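PDB 4YWO: mercuric reductase from Metallosphaera sedula, which probably reduces mercuric ion to elemental mercury with NADPH as electron donor, working as an FAD-containing homodimer. Local coordinates for residues V403-A417 with L430-L444. Residues are numbered along the deposited sequence; the frame is centred on the assembly and turned at random.
Sequences VHAVGENVAEMIGEA and LIDTVHMFPTIAESL. With FAD (flavin-adenine dinucleotide), chain B.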
# COMPACT_ATOMS: atom_id res chain seq x y z
N VAL A 403 -4.15 -1.17 -14.79
CA VAL A 403 -4.85 -0.76 -13.57
C VAL A 403 -4.56 0.71 -13.35
O VAL A 403 -3.39 1.14 -13.44
CB VAL A 403 -4.42 -1.60 -12.33
CG1 VAL A 403 -5.00 -1.04 -11.05
CG2 VAL A 403 -4.65 -3.08 -12.49
N HIS A 404 -5.61 1.49 -13.05
CA HIS A 404 -5.54 2.91 -12.88
C HIS A 404 -6.34 3.20 -11.67
O HIS A 404 -7.44 2.74 -11.50
CB HIS A 404 -6.13 3.62 -14.12
CG HIS A 404 -5.52 3.12 -15.39
ND1 HIS A 404 -4.48 3.75 -16.02
CD2 HIS A 404 -5.73 1.98 -16.08
CE1 HIS A 404 -4.07 3.02 -17.02
NE2 HIS A 404 -4.77 1.89 -17.03
N ALA A 405 -5.84 4.10 -10.77
CA ALA A 405 -6.57 4.30 -9.53
C ALA A 405 -6.29 5.71 -8.97
O ALA A 405 -5.23 6.32 -9.25
CB ALA A 405 -6.17 3.28 -8.50
N VAL A 406 -7.27 6.23 -8.24
CA VAL A 406 -7.14 7.49 -7.49
C VAL A 406 -7.69 7.13 -6.10
O VAL A 406 -8.82 6.64 -5.95
CB VAL A 406 -7.94 8.65 -8.18
CG1 VAL A 406 -7.93 9.83 -7.23
CG2 VAL A 406 -7.38 8.93 -9.53
N GLY A 407 -6.93 7.46 -5.06
CA GLY A 407 -7.38 7.23 -3.70
C GLY A 407 -6.22 7.34 -2.71
O GLY A 407 -5.05 7.58 -3.09
N GLU A 408 -6.54 7.22 -1.46
CA GLU A 408 -5.56 7.44 -0.40
C GLU A 408 -4.47 6.35 -0.46
O GLU A 408 -4.75 5.16 -0.32
CB GLU A 408 -6.25 7.33 0.98
CG GLU A 408 -5.49 8.06 2.04
CD GLU A 408 -5.49 9.60 1.79
OE1 GLU A 408 -4.41 10.08 2.08
OE2 GLU A 408 -6.47 10.28 1.22
N ASN A 409 -3.23 6.76 -0.64
CA ASN A 409 -2.08 5.89 -0.63
C ASN A 409 -2.18 4.78 -1.67
O ASN A 409 -1.56 3.75 -1.51
CB ASN A 409 -1.88 5.26 0.72
CG ASN A 409 -1.59 6.25 1.82
OD1 ASN A 409 -2.11 6.07 2.97
ND2 ASN A 409 -0.75 7.22 1.56
N VAL A 410 -2.88 5.04 -2.81
CA VAL A 410 -2.90 4.00 -3.86
C VAL A 410 -1.50 3.74 -4.43
O VAL A 410 -1.30 2.74 -5.10
CB VAL A 410 -4.00 4.23 -4.90
CG1 VAL A 410 -5.39 4.17 -4.31
CG2 VAL A 410 -3.81 5.52 -5.70
N ALA A 411 -0.55 4.65 -4.24
CA ALA A 411 0.79 4.33 -4.63
C ALA A 411 1.34 3.03 -4.03
O ALA A 411 2.14 2.35 -4.70
CB ALA A 411 1.72 5.43 -4.19
N GLU A 412 0.80 2.62 -2.88
CA GLU A 412 1.30 1.46 -2.12
C GLU A 412 0.74 0.17 -2.67
O GLU A 412 1.27 -0.88 -2.33
CB GLU A 412 1.04 1.59 -0.62
CG GLU A 412 1.75 2.76 0.04
CD GLU A 412 3.31 2.68 -0.00
OE1 GLU A 412 3.77 1.56 -0.36
OE2 GLU A 412 4.04 3.72 0.17
N MET A 413 -0.38 0.22 -3.38
CA MET A 413 -1.00 -0.96 -3.99
C MET A 413 -0.65 -1.15 -5.47
O MET A 413 -0.91 -2.21 -6.03
CB MET A 413 -2.52 -0.96 -3.89
CG MET A 413 -3.22 -0.08 -4.89
SD MET A 413 -5.00 -0.07 -4.47
CE MET A 413 -5.73 0.67 -5.94
N ILE A 414 -0.03 -0.17 -6.11
CA ILE A 414 0.17 -0.24 -7.56
C ILE A 414 1.24 -1.26 -7.86
O ILE A 414 1.24 -1.85 -8.94
CB ILE A 414 0.44 1.14 -8.19
CG1 ILE A 414 0.01 1.19 -9.67
CG2 ILE A 414 1.89 1.60 -8.00
CD1 ILE A 414 -1.46 1.06 -9.89
N GLY A 415 2.12 -1.62 -6.88
CA GLY A 415 3.06 -2.65 -7.15
C GLY A 415 2.40 -4.04 -7.18
O GLY A 415 2.87 -4.90 -7.94
N GLU A 416 1.35 -4.24 -6.40
CA GLU A 416 0.56 -5.47 -6.57
C GLU A 416 0.01 -5.58 -7.96
O GLU A 416 0.07 -6.68 -8.59
CB GLU A 416 -0.52 -5.58 -5.52
CG GLU A 416 -1.38 -6.80 -5.61
CD GLU A 416 -2.51 -6.97 -4.61
OE1 GLU A 416 -2.55 -6.28 -3.55
OE2 GLU A 416 -3.48 -7.75 -4.94
N ALA A 417 -0.50 -4.48 -8.49
CA ALA A 417 -1.01 -4.49 -9.87
C ALA A 417 0.08 -4.73 -10.90
O ALA A 417 -0.16 -5.52 -11.82
CB ALA A 417 -1.75 -3.17 -10.17
N LEU A 430 -6.96 -12.97 -8.94
CA LEU A 430 -7.15 -11.98 -7.88
C LEU A 430 -8.25 -12.35 -6.93
O LEU A 430 -8.15 -12.19 -5.71
CB LEU A 430 -7.37 -10.61 -8.46
CG LEU A 430 -6.20 -9.73 -8.73
CD1 LEU A 430 -5.44 -9.41 -7.44
CD2 LEU A 430 -5.23 -10.41 -9.68
N ILE A 431 -9.39 -12.80 -7.45
CA ILE A 431 -10.46 -13.27 -6.61
C ILE A 431 -10.04 -14.35 -5.62
O ILE A 431 -10.49 -14.33 -4.44
CB ILE A 431 -11.66 -13.67 -7.49
CG1 ILE A 431 -12.12 -12.41 -8.21
CG2 ILE A 431 -12.79 -14.25 -6.63
CD1 ILE A 431 -13.07 -12.68 -9.33
N ASP A 432 -9.16 -15.24 -6.10
CA ASP A 432 -8.66 -16.36 -5.28
C ASP A 432 -7.62 -15.98 -4.23
O ASP A 432 -7.25 -16.80 -3.38
CB ASP A 432 -8.08 -17.43 -6.18
CG ASP A 432 -9.14 -18.23 -6.91
OD1 ASP A 432 -10.33 -18.14 -6.54
OD2 ASP A 432 -8.71 -18.98 -7.87
N THR A 433 -7.13 -14.76 -4.26
CA THR A 433 -6.10 -14.25 -3.32
C THR A 433 -6.80 -13.49 -2.22
O THR A 433 -7.43 -12.45 -2.50
CB THR A 433 -5.17 -13.29 -4.01
OG1 THR A 433 -4.53 -13.99 -5.10
CG2 THR A 433 -4.05 -12.84 -3.07
N VAL A 434 -6.75 -14.07 -1.01
CA VAL A 434 -7.34 -13.43 0.18
C VAL A 434 -6.51 -12.15 0.48
O VAL A 434 -5.28 -12.21 0.63
CB VAL A 434 -7.38 -14.40 1.36
CG1 VAL A 434 -7.99 -13.75 2.59
CG2 VAL A 434 -8.20 -15.67 0.93
N HIS A 435 -7.19 -11.00 0.45
CA HIS A 435 -6.57 -9.72 0.84
C HIS A 435 -6.78 -9.48 2.35
O HIS A 435 -7.20 -10.39 3.08
CB HIS A 435 -7.13 -8.61 -0.06
CG HIS A 435 -6.50 -8.61 -1.42
ND1 HIS A 435 -6.61 -9.71 -2.26
CD2 HIS A 435 -5.68 -7.72 -2.03
CE1 HIS A 435 -5.91 -9.46 -3.35
NE2 HIS A 435 -5.36 -8.26 -3.26
N MET A 436 -6.34 -8.34 2.86
CA MET A 436 -6.58 -7.96 4.24
C MET A 436 -7.72 -6.98 4.29
O MET A 436 -7.74 -5.96 3.55
CB MET A 436 -5.34 -7.35 4.88
CG MET A 436 -5.55 -7.03 6.30
SD MET A 436 -5.62 -8.59 7.32
CE MET A 436 -6.37 -8.07 8.71
N PHE A 437 -8.69 -7.27 5.15
CA PHE A 437 -9.78 -6.30 5.40
C PHE A 437 -9.51 -5.53 6.67
O PHE A 437 -9.07 -6.19 7.68
CB PHE A 437 -11.13 -7.06 5.58
CG PHE A 437 -12.29 -6.14 5.69
CD1 PHE A 437 -12.89 -5.57 4.59
CD2 PHE A 437 -12.76 -5.90 6.88
CE1 PHE A 437 -13.98 -4.71 4.77
CE2 PHE A 437 -13.87 -5.07 7.09
CZ PHE A 437 -14.48 -4.48 6.03
N PRO A 438 -9.72 -4.19 6.76
CA PRO A 438 -10.12 -3.30 5.65
C PRO A 438 -8.84 -2.56 5.23
O PRO A 438 -8.18 -1.86 6.07
CB PRO A 438 -11.12 -2.38 6.32
CG PRO A 438 -10.67 -2.34 7.76
CD PRO A 438 -9.83 -3.55 8.05
N THR A 439 -8.51 -2.66 3.96
CA THR A 439 -7.39 -1.94 3.33
C THR A 439 -7.86 -1.28 2.09
O THR A 439 -8.83 -1.71 1.46
CB THR A 439 -6.17 -2.84 3.02
OG1 THR A 439 -6.52 -3.96 2.15
CG2 THR A 439 -5.56 -3.36 4.34
N ILE A 440 -7.12 -0.27 1.65
CA ILE A 440 -7.39 0.29 0.27
C ILE A 440 -7.05 -0.73 -0.81
O ILE A 440 -7.77 -0.82 -1.79
CB ILE A 440 -6.67 1.63 0.11
CG1 ILE A 440 -7.12 2.69 1.18
CG2 ILE A 440 -6.89 2.17 -1.34
CD1 ILE A 440 -8.54 3.11 1.03
N ALA A 441 -6.03 -1.51 -0.59
CA ALA A 441 -5.57 -2.51 -1.57
C ALA A 441 -6.60 -3.55 -1.92
O ALA A 441 -6.58 -4.13 -3.03
CB ALA A 441 -4.30 -3.11 -1.13
N GLU A 442 -7.49 -3.87 -0.99
CA GLU A 442 -8.48 -4.87 -1.41
C GLU A 442 -9.41 -4.35 -2.48
O GLU A 442 -10.07 -5.21 -3.15
CB GLU A 442 -9.40 -5.41 -0.33
CG GLU A 442 -9.05 -5.27 1.04
CD GLU A 442 -10.27 -5.41 1.94
OE1 GLU A 442 -10.85 -6.51 2.06
OE2 GLU A 442 -10.64 -4.44 2.60
N SER A 443 -9.35 -3.05 -2.81
CA SER A 443 -10.03 -2.52 -4.02
C SER A 443 -9.57 -3.22 -5.31
O SER A 443 -10.38 -3.34 -6.24
CB SER A 443 -9.85 -1.03 -4.17
OG SER A 443 -8.48 -0.74 -4.40
N LEU A 444 -8.38 -3.77 -5.37
CA LEU A 444 -7.92 -4.55 -6.55
C LEU A 444 -8.76 -5.82 -6.70
O LEU A 444 -9.12 -6.18 -7.79
CB LEU A 444 -6.43 -4.91 -6.43
CG LEU A 444 -5.56 -3.66 -6.48
CD1 LEU A 444 -4.12 -4.06 -6.19
CD2 LEU A 444 -5.57 -3.02 -7.85
PA FAD B . -19.46 -14.01 13.08
O1A FAD B . -19.53 -12.79 12.19
O2A FAD B . -19.46 -13.83 14.58
O5B FAD B . -20.68 -14.99 12.69
C5B FAD B . -21.54 -15.51 13.70
C4B FAD B . -22.94 -14.92 13.53
O4B FAD B . -23.90 -15.97 13.46
C3B FAD B . -23.31 -14.02 14.69
O3B FAD B . -23.57 -12.69 14.23
C2B FAD B . -24.56 -14.61 15.31
O2B FAD B . -25.63 -13.66 15.24
C1B FAD B . -24.90 -15.84 14.48
N9A FAD B . -24.88 -17.04 15.35
C8A FAD B . -23.88 -17.41 16.17
N7A FAD B . -24.18 -18.56 16.83
C5A FAD B . -25.41 -18.94 16.43
C6A FAD B . -26.32 -20.07 16.73
N6A FAD B . -25.98 -21.04 17.61
N1A FAD B . -27.51 -20.10 16.09
C2A FAD B . -27.87 -19.14 15.21
N3A FAD B . -27.09 -18.10 14.89
C4A FAD B . -25.87 -17.94 15.45
N1 FAD B . -10.55 -9.26 11.16
C2 FAD B . -9.89 -8.68 10.12
O2 FAD B . -9.68 -9.35 9.09
N3 FAD B . -9.46 -7.40 10.17
C4 FAD B . -9.65 -6.62 11.24
O4 FAD B . -9.23 -5.44 11.25
C4X FAD B . -10.36 -7.18 12.41
N5 FAD B . -10.59 -6.46 13.53
C5X FAD B . -11.24 -7.00 14.58
C6 FAD B . -11.46 -6.24 15.72
C7 FAD B . -12.13 -6.79 16.81
C7M FAD B . -12.38 -5.96 18.04
C8 FAD B . -12.61 -8.20 16.75
C8M FAD B . -13.33 -8.79 17.93
C9 FAD B . -12.38 -8.96 15.62
C9A FAD B . -11.72 -8.41 14.53
N10 FAD B . -11.49 -9.19 13.38
C10 FAD B . -10.81 -8.59 12.30
C1' FAD B . -11.94 -10.58 13.30
C2' FAD B . -13.21 -10.65 12.45
O2' FAD B . -14.16 -9.70 12.93
C3' FAD B . -13.81 -12.04 12.49
O3' FAD B . -12.81 -13.01 12.15
C4' FAD B . -14.98 -12.16 11.51
O4' FAD B . -16.06 -11.34 11.95
C5' FAD B . -15.45 -13.61 11.40
O5' FAD B . -16.81 -13.63 10.96
P FAD B . -17.70 -14.96 11.14
O1P FAD B . -18.92 -14.82 10.26
O2P FAD B . -16.80 -16.16 10.98
O3P FAD B . -18.17 -14.87 12.67
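H435 and E416 form a His-carboxylate hydrogen bond inside the dimerisation domain of this pyridine nucleotide-disulfide oxidoreductase. H435 NE2 donates to E416 OE2 at 2.6 Å, with 152° at the hydrogen. OE2 receives it on the syn lone pair, close to the imidazole plane. Carboxylate and ring are nearly coplanar, 27° apart. E416 reaches the ring with a fully extended chain, CG opposite the backbone N (chi1 -180°). H435 ND1 donates to T433 O (2.9 Å), so both ring nitrogens are used and the ring's rotation is fixed. With both nitrogens donating, the imidazole is probably protonated, which would stabilise the buried carboxylate.

The ring lies in the loop that runs on to the flavin of the second subunit, where F437 O accepts from FAD N3 at 2.8 Å. A cis peptide bond follows F437. T439 OG1 then accepts from E442 N, a capping bond at the entry to helix 442-449.

Apolar packing joins this helix to strand 399-407 and helix 414-422. L444 CD1 lies 3.7 Å from E416 CD, alongside the glutamate chain, while its CD2 turns to V403 CG1. M413 packs its CB against A441 CB, in the turn that leads into the helix. I440 CG2 meets V410 CG1 at 3.9 Å. The amides of I440 and A441 bond to E412 of the second subunit, tying this turn into the dimer interface. S443 OG donates to I440 O (2.7 Å), which also accepts from S443 N, and the same OG touches M413 CE at 3.5 Å.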